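Local coordinates for conserved protein (Geobacillus kaustophilus, PDB 2PCS) that is of unknown function but has the Bet v 1-like fold of the CoxG family and holds an unidentified ligand in the crystal, at residues A[16-21]-A[144-149]; A[8-13]-A[102-107]. All blocks are in the same frame, centred on the assembly; numbering follows the deposited sequence.

Interaction 1 of 2, residues A[16-21]-A[144-149]; sequences EEVWSK and KEIAKS
Lys21 and Val18 meet Ile146 where the short helix 15-22 crosses the end of the long helix 124-148. In this Bet v 1-like fold the long C-terminal helix lies over an antiparallel sheet, and the two helices run at 121° to each other. Their axes stay 10.0 Å apart at the closest point, so side chains must bridge the distance. The packed part is apolar. Ile146 reaches out with one branch: its CD1 meets Val18 CG2 at 3.8 Å. Further back on the same branch, Ile146 CG1 lies 3.7 Å from Lys21 CG. Both pairs cross obliquely. Leu97 of strand 87-99 lies against Val18, and Ile27 touches the side chains of Lys21 and Glu145.

The other side is open and polar. Lys21 bends once, at chi2 (-51°), and then runs out extended across the gap. Lys21 CE passes 3.7 Å from Glu145 O. The side chain of Lys21 makes the one hydrogen bond between the segments, from Lys21 NZ to Ser149 OG. Lys21 NZ is still 5.3 Å from Glu145 OE1, so the two charges do not touch, though they may attract each other weakly. The carboxylate of Glu145 is instead paired with Lys148 of its own helix, in a salt bridge whose hydrogen bonds are weak. Glu17 lies on the solvent edge and turns back to Thr14, where Glu17 OE1 accepts a hydrogen bond from Thr14 N. Ser149 is exposed, and its OG is 3.2 Å from Lys21 NZ.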
ATOM      1  N   GLU A  16      -9.991  13.351   7.536  1.00 77.75           N
ATOM      2  CA  GLU A  16     -10.577  12.412   8.482  1.00 79.03           C
ATOM      3  C   GLU A  16     -11.317  11.242   7.832  1.00 78.17           C
ATOM      4  O   GLU A  16     -11.277  10.145   8.323  1.00 78.23           O
ATOM      5  CB  GLU A  16     -11.486  13.156   9.491  1.00 79.11           C
ATOM      6  CG  GLU A  16     -12.339  12.250  10.425  1.00 83.91           C
ATOM      7  CD  GLU A  16     -11.542  11.248  11.311  1.00 89.82           C
ATOM      8  OE1 GLU A  16     -10.332  11.445  11.559  1.00 93.11           O
ATOM      9  OE2 GLU A  16     -12.146  10.256  11.785  1.00 92.36           O
ATOM     10  N   GLU A  17     -12.008  11.458   6.734  1.00 78.74           N
ATOM     11  CA  GLU A  17     -12.729  10.328   6.132  1.00 78.83           C
ATOM     12  C   GLU A  17     -11.744   9.292   5.598  1.00 77.78           C
ATOM     13  O   GLU A  17     -11.965   8.085   5.759  1.00 78.35           O
ATOM     14  CB  GLU A  17     -13.723  10.798   5.058  1.00 79.22           C
ATOM     15  CG  GLU A  17     -14.994  11.402   5.704  1.00 84.73           C
ATOM     16  CD  GLU A  17     -15.699  12.507   4.874  1.00 90.68           C
ATOM     17  OE1 GLU A  17     -15.090  13.057   3.920  1.00 92.07           O
ATOM     18  OE2 GLU A  17     -16.871  12.830   5.209  1.00 91.39           O
ATOM     19  N   VAL A  18     -10.645   9.786   5.018  1.00 75.87           N
ATOM     20  CA  VAL A  18      -9.590   8.979   4.413  1.00 74.37           C
ATOM     21  C   VAL A  18      -8.756   8.300   5.481  1.00 73.23           C
ATOM     22  O   VAL A  18      -8.568   7.092   5.440  1.00 72.77           O
ATOM     23  CB  VAL A  18      -8.702   9.852   3.480  1.00 74.27           C
ATOM     24  CG1 VAL A  18      -7.552   9.051   2.874  1.00 73.16           C
ATOM     25  CG2 VAL A  18      -9.602  10.484   2.390  1.00 74.64           C
ATOM     26  N   TRP A  19      -8.304   9.070   6.466  1.00 71.95           N
ATOM     27  CA  TRP A  19      -7.520   8.511   7.567  1.00 71.49           C
ATOM     28  C   TRP A  19      -8.210   7.311   8.280  1.00 72.07           C
ATOM     29  O   TRP A  19      -7.555   6.285   8.566  1.00 72.41           O
ATOM     30  CB  TRP A  19      -7.145   9.599   8.558  1.00 70.16           C
ATOM     31  CG  TRP A  19      -6.358   9.092   9.694  1.00 69.75           C
ATOM     32  CD1 TRP A  19      -6.841   8.617  10.907  1.00 66.79           C
ATOM     33  CD2 TRP A  19      -4.930   8.994   9.757  1.00 68.25           C
ATOM     34  NE1 TRP A  19      -5.784   8.231  11.703  1.00 67.47           N
ATOM     35  CE2 TRP A  19      -4.605   8.459  11.031  1.00 66.47           C
ATOM     36  CE3 TRP A  19      -3.893   9.299   8.859  1.00 64.30           C
ATOM     37  CZ2 TRP A  19      -3.282   8.220  11.425  1.00 66.77           C
ATOM     38  CZ3 TRP A  19      -2.587   9.109   9.273  1.00 66.92           C
ATOM     39  CH2 TRP A  19      -2.286   8.559  10.539  1.00 66.50           C
ATOM     40  N   SER A  20      -9.504   7.415   8.536  1.00 71.98           N
ATOM     41  CA  SER A  20     -10.216   6.297   9.178  1.00 73.64           C
ATOM     42  C   SER A  20     -10.310   5.013   8.311  1.00 73.32           C
ATOM     43  O   SER A  20     -10.402   3.934   8.882  1.00 71.84           O
ATOM     44  CB  SER A  20     -11.626   6.694   9.631  1.00 73.98           C
ATOM     45  OG  SER A  20     -12.519   6.571   8.543  1.00 75.13           O
ATOM     46  N   LYS A  21     -10.293   5.135   6.972  1.00 73.42           N
ATOM     47  CA  LYS A  21     -10.212   3.931   6.111  1.00 74.30           C
ATOM     48  C   LYS A  21      -8.818   3.344   6.117  1.00 74.08           C
ATOM     49  O   LYS A  21      -8.635   2.124   6.237  1.00 74.04           O
ATOM     50  CB  LYS A  21     -10.660   4.184   4.669  1.00 74.51           C
ATOM     51  CG  LYS A  21     -12.168   4.383   4.510  1.00 77.00           C
ATOM     52  CD  LYS A  21     -13.014   3.286   5.150  1.00 79.01           C
ATOM     53  CE  LYS A  21     -14.471   3.770   5.436  1.00 81.25           C
ATOM     54  NZ  LYS A  21     -15.370   2.682   6.018  1.00 82.37           N
ATOM     55  N   LYS A 144     -13.612   3.446  -3.107  1.00 86.35           N
ATOM     56  CA  LYS A 144     -14.903   2.822  -3.036  1.00 88.68           C
ATOM     57  C   LYS A 144     -15.400   2.718  -1.611  1.00 89.19           C
ATOM     58  O   LYS A 144     -16.565   2.994  -1.348  1.00 90.30           O
ATOM     59  CB  LYS A 144     -14.891   1.434  -3.682  1.00 88.51           C
ATOM     60  CG  LYS A 144     -15.915   0.499  -3.031  1.00 89.53           C
ATOM     61  CD  LYS A 144     -15.903  -0.909  -3.594  1.00 92.19           C
ATOM     62  CE  LYS A 144     -17.246  -1.628  -3.346  1.00 96.30           C
ATOM     63  NZ  LYS A 144     -17.276  -2.914  -4.132  1.00 98.05           N
ATOM     64  N   GLU A 145     -14.554   2.302  -0.681  1.00 90.25           N
ATOM     65  CA  GLU A 145     -15.047   2.081   0.681  1.00 91.24           C
ATOM     66  C   GLU A 145     -15.333   3.388   1.379  1.00 91.49           C
ATOM     67  O   GLU A 145     -16.221   3.450   2.222  1.00 91.73           O
ATOM     68  CB  GLU A 145     -14.088   1.220   1.508  1.00 91.90           C
ATOM     69  CG  GLU A 145     -13.953  -0.220   1.000  1.00 93.76           C
ATOM     70  CD  GLU A 145     -15.179  -1.097   1.261  1.00 97.21           C
ATOM     71  OE1 GLU A 145     -16.054  -0.748   2.087  1.00 98.85           O
ATOM     72  OE2 GLU A 145     -15.255  -2.179   0.647  1.00 99.83           O
ATOM     73  N   ILE A 146     -14.573   4.426   1.020  1.00 92.29           N
ATOM     74  CA  ILE A 146     -14.858   5.804   1.433  1.00 92.37           C
ATOM     75  C   ILE A 146     -16.240   6.189   0.917  1.00 93.75           C
ATOM     76  O   ILE A 146     -17.086   6.591   1.701  1.00 93.75           O
ATOM     77  CB  ILE A 146     -13.817   6.813   0.898  1.00 92.27           C
ATOM     78  CG1 ILE A 146     -12.476   6.676   1.627  1.00 91.43           C
ATOM     79  CG2 ILE A 146     -14.332   8.249   1.029  1.00 91.24           C
ATOM     80  CD1 ILE A 146     -11.326   7.401   0.927  1.00 90.92           C
ATOM     81  N   ALA A 147     -16.461   6.022  -0.394  1.00 95.33           N
ATOM     82  CA  ALA A 147     -17.704   6.455  -1.079  1.00 96.43           C
ATOM     83  C   ALA A 147     -18.975   6.007  -0.351  1.00 97.40           C
ATOM     84  O   ALA A 147     -19.850   6.848  -0.089  1.00 97.88           O
ATOM     85  CB  ALA A 147     -17.713   5.994  -2.526  1.00 95.93           C
ATOM     86  N   LYS A 148     -19.059   4.702  -0.042  1.00 97.94           N
ATOM     87  CA  LYS A 148     -20.045   4.116   0.871  1.00 98.89           C
ATOM     88  C   LYS A 148     -20.318   4.957   2.128  1.00 99.61           C
ATOM     89  O   LYS A 148     -21.460   5.305   2.431  1.00100.15           O
ATOM     90  CB  LYS A 148     -19.541   2.765   1.377  1.00 99.01           C
ATOM     91  CG  LYS A 148     -19.925   1.580   0.557  1.00100.88           C
ATOM     92  CD  LYS A 148     -19.343   0.312   1.197  1.00102.09           C
ATOM     93  CE  LYS A 148     -19.325  -0.857   0.187  1.00103.99           C
ATOM     94  NZ  LYS A 148     -18.328  -1.940   0.528  1.00103.40           N
ATOM     95  N   SER A 149     -19.270   5.241   2.891  1.00100.08           N
ATOM     96  CA  SER A 149     -19.430   5.884   4.188  1.00100.11           C
ATOM     97  C   SER A 149     -19.794   7.394   4.110  1.00100.61           C
ATOM     98  O   SER A 149     -20.120   7.945   3.031  1.00100.60           O
ATOM     99  CB  SER A 149     -18.187   5.611   5.051  1.00100.12           C
ATOM    100  OG  SER A 149     -18.036   4.216   5.308  1.00 98.29           O
TER

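Interaction 2 of 2, residues A[8-13]-A[102-107]; sequences SIELKG and DECTQL
Thr105 turns its OG1 beside its own backbone N (chi1 -78°), and this brings the hydroxyl to Gly13 O at 3.2 Å. Leu11 has CG anti to its carbonyl carbon (chi1 -64°), and chi2 (155°) then sets Leu11 CD1 4.1 Å from Leu107 CB. Both contacts lie beside the antiparallel ladder of strands 4-12 and 104-116 in the Bet v 1-like sheet, with Gly13 just past its end. Leu11 and Thr105 form a hydrogen-bonded pair, with Leu11 N to Thr105 O at 2.9 Å. The return bond, Thr105 N to Leu11 O, is longer at 3.2 Å but nearly straight. Ile9 and Leu107 repeat the pattern, with Ile9 N to Leu107 O at 2.9 Å. Ile9, Leu11, Thr105 and Leu107 are buried, under helices 15-22 and 124-148. Glu10, Lys12, Cys104 and Gln106 point from the other face.

The ladder frays at Gly13. Its N makes a weak bond to Glu103 O. At its backbone angles a side chain would collide with Lys12 O, so a residue without CB fits here. The hydroxyl of Thr105 gives Gly13 O a hydrogen bond just past the strand, and a valine in its place would probably leave Gly13 O without that donor. On the other face Cys104 SG rests 3.7 Å from Leu11 O.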
ATOM      1  N   SER A   8       0.842  10.691  -6.093  1.00 64.84           N
ATOM      2  CA  SER A   8      -0.259  11.248  -5.310  1.00 68.07           C
ATOM      3  C   SER A   8      -1.548  10.925  -5.919  1.00 69.62           C
ATOM      4  O   SER A   8      -1.573  10.614  -7.091  1.00 70.90           O
ATOM      5  CB  SER A   8      -0.163  12.782  -5.151  1.00 67.19           C
ATOM      6  OG  SER A   8       0.108  13.370  -6.372  1.00 68.12           O
ATOM      7  N   ILE A   9      -2.601  11.009  -5.110  1.00 71.14           N
ATOM      8  CA  ILE A   9      -3.966  10.762  -5.523  1.00 74.41           C
ATOM      9  C   ILE A   9      -4.881  11.838  -4.918  1.00 75.11           C
ATOM     10  O   ILE A   9      -4.738  12.220  -3.751  1.00 74.98           O
ATOM     11  CB  ILE A   9      -4.507   9.405  -4.989  1.00 74.61           C
ATOM     12  CG1 ILE A   9      -3.371   8.475  -4.619  1.00 78.87           C
ATOM     13  CG2 ILE A   9      -5.497   8.748  -5.994  1.00 77.17           C
ATOM     14  CD1 ILE A   9      -2.812   7.699  -5.846  1.00 82.63           C
ATOM     15  N   GLU A  10      -5.848  12.288  -5.691  1.00 76.59           N
ATOM     16  CA  GLU A  10      -6.914  13.091  -5.125  1.00 80.08           C
ATOM     17  C   GLU A  10      -8.069  12.168  -4.768  1.00 79.05           C
ATOM     18  O   GLU A  10      -8.422  11.271  -5.529  1.00 79.48           O
ATOM     19  CB  GLU A  10      -7.326  14.207  -6.075  1.00 79.28           C
ATOM     20  CG  GLU A  10      -6.322  15.373  -6.073  1.00 83.86           C
ATOM     21  CD  GLU A  10      -6.597  16.394  -7.203  1.00 86.29           C
ATOM     22  OE1 GLU A  10      -6.422  16.006  -8.407  1.00 92.11           O
ATOM     23  OE2 GLU A  10      -6.976  17.568  -6.882  1.00 90.49           O
ATOM     24  N   LEU A  11      -8.602  12.337  -3.575  1.00 78.86           N
ATOM     25  CA  LEU A  11      -9.636  11.455  -3.107  1.00 79.60           C
ATOM     26  C   LEU A  11     -10.867  12.257  -2.729  1.00 80.60           C
ATOM     27  O   LEU A  11     -10.780  13.445  -2.348  1.00 81.76           O
ATOM     28  CB  LEU A  11      -9.136  10.596  -1.931  1.00 79.57           C
ATOM     29  CG  LEU A  11      -7.990   9.596  -2.178  1.00 78.32           C
ATOM     30  CD1 LEU A  11      -7.254   9.339  -0.881  1.00 78.27           C
ATOM     31  CD2 LEU A  11      -8.488   8.283  -2.727  1.00 77.46           C
ATOM     32  N   LYS A  12     -12.013  11.611  -2.847  1.00 81.30           N
ATOM     33  CA  LYS A  12     -13.276  12.214  -2.504  1.00 82.40           C
ATOM     34  C   LYS A  12     -13.539  11.917  -1.045  1.00 81.05           C
ATOM     35  O   LYS A  12     -13.933  10.788  -0.699  1.00 82.23           O
ATOM     36  CB  LYS A  12     -14.391  11.625  -3.397  1.00 82.88           C
ATOM     37  CG  LYS A  12     -14.934  12.619  -4.426  1.00 87.82           C
ATOM     38  CD  LYS A  12     -15.125  11.977  -5.826  1.00 93.69           C
ATOM     39  CE  LYS A  12     -14.930  13.043  -6.955  1.00 96.41           C
ATOM     40  NZ  LYS A  12     -15.426  12.599  -8.322  1.00 93.36           N
ATOM     41  N   GLY A  13     -13.289  12.892  -0.180  1.00 79.01           N
ATOM     42  CA  GLY A  13     -13.574  12.707   1.250  1.00 76.30           C
ATOM     43  C   GLY A  13     -12.696  13.638   2.013  1.00 76.17           C
ATOM     44  O   GLY A  13     -11.697  14.137   1.476  1.00 76.12           O
ATOM     45  N   ASP A 102     -12.278  21.977   1.600  1.00 92.93           N
ATOM     46  CA  ASP A 102     -13.304  21.438   2.479  1.00 94.70           C
ATOM     47  C   ASP A 102     -13.749  19.973   2.165  1.00 94.69           C
ATOM     48  O   ASP A 102     -13.982  19.208   3.117  1.00 94.66           O
ATOM     49  CB  ASP A 102     -14.525  22.400   2.517  1.00 95.13           C
ATOM     50  CG  ASP A 102     -14.386  23.530   3.586  1.00 97.39           C
ATOM     51  OD1 ASP A 102     -13.243  23.784   4.074  1.00 99.08           O
ATOM     52  OD2 ASP A 102     -15.429  24.171   3.916  1.00 95.73           O
ATOM     53  N   GLU A 103     -13.846  19.598   0.875  1.00 94.69           N
ATOM     54  CA  GLU A 103     -14.397  18.270   0.419  1.00 95.64           C
ATOM     55  C   GLU A 103     -13.387  17.233  -0.114  1.00 94.68           C
ATOM     56  O   GLU A 103     -13.792  16.101  -0.431  1.00 94.92           O
ATOM     57  CB  GLU A 103     -15.417  18.444  -0.730  1.00 95.65           C
ATOM     58  CG  GLU A 103     -16.816  18.999  -0.346  1.00 99.40           C
ATOM     59  CD  GLU A 103     -17.846  18.981  -1.509  1.00 98.40           C
ATOM     60  OE1 GLU A 103     -17.434  18.945  -2.693  1.00101.70           O
ATOM     61  OE2 GLU A 103     -19.074  19.009  -1.222  1.00102.54           O
ATOM     62  N   CYS A 104     -12.111  17.622  -0.252  1.00 93.32           N
ATOM     63  CA  CYS A 104     -11.144  16.895  -1.086  1.00 90.38           C
ATOM     64  C   CYS A 104      -9.754  16.794  -0.447  1.00 87.25           C
ATOM     65  O   CYS A 104      -9.217  17.773   0.097  1.00 87.10           O
ATOM     66  CB  CYS A 104     -11.043  17.589  -2.452  1.00 91.55           C
ATOM     67  SG  CYS A 104     -10.039  16.765  -3.764  1.00 96.60           S
ATOM     68  N   THR A 105      -9.167  15.603  -0.533  1.00 83.18           N
ATOM     69  CA  THR A 105      -7.888  15.320   0.113  1.00 78.39           C
ATOM     70  C   THR A 105      -6.852  14.894  -0.899  1.00 75.50           C
ATOM     71  O   THR A 105      -7.103  14.085  -1.762  1.00 74.48           O
ATOM     72  CB  THR A 105      -8.087  14.240   1.181  1.00 78.53           C
ATOM     73  OG1 THR A 105      -8.664  14.856   2.316  1.00 79.56           O
ATOM     74  CG2 THR A 105      -6.784  13.537   1.632  1.00 77.28           C
ATOM     75  N   GLN A 106      -5.667  15.422  -0.773  1.00 72.09           N
ATOM     76  CA  GLN A 106      -4.591  14.900  -1.543  1.00 70.19           C
ATOM     77  C   GLN A 106      -3.714  13.972  -0.665  1.00 68.99           C
ATOM     78  O   GLN A 106      -3.113  14.401   0.332  1.00 67.95           O
ATOM     79  CB  GLN A 106      -3.784  16.054  -2.087  1.00 69.70           C
ATOM     80  CG  GLN A 106      -2.747  15.669  -3.016  1.00 72.74           C
ATOM     81  CD  GLN A 106      -1.604  16.660  -3.006  1.00 79.11           C
ATOM     82  OE1 GLN A 106      -1.062  17.019  -1.943  1.00 80.76           O
ATOM     83  NE2 GLN A 106      -1.203  17.094  -4.201  1.00 82.63           N
ATOM     84  N   LEU A 107      -3.628  12.716  -1.088  1.00 66.80           N
ATOM     85  CA  LEU A 107      -2.683  11.774  -0.532  1.00 65.36           C
ATOM     86  C   LEU A 107      -1.365  11.781  -1.341  1.00 64.90           C
ATOM     87  O   LEU A 107      -1.373  11.569  -2.535  1.00 64.24           O
ATOM     88  CB  LEU A 107      -3.313  10.377  -0.501  1.00 65.00           C
ATOM     89  CG  LEU A 107      -2.564   9.306   0.287  1.00 62.80           C
ATOM     90  CD1 LEU A 107      -3.522   8.275   0.751  1.00 61.69           C
ATOM     91  CD2 LEU A 107      -1.421   8.720  -0.529  1.00 60.55           C
TER

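In the fold
Interactions 1 and 2 are neighbours, with centres about 11 Å apart, and both are partly buried. Each strand of 8-13/102-107 leads along the chain to one helix of 16-21/144-149: strand 4-12 to helix 15-22, and strand 104-116 to helix 124-148. They touch through Val18, which packs on Leu11 and Thr105, and the CG2 methyl of Ile146 lies against Lys12. Their chemistry differs. Interaction 2 is a backbone ladder inside the sheet, with one face buried. Interaction 1 joins helices mainly through side chains, apolar toward the sheet and polar toward solvent. The unknown ligand lies nearer Leu107, about 6 Å from its side chain, than Val18, at about 9 Å.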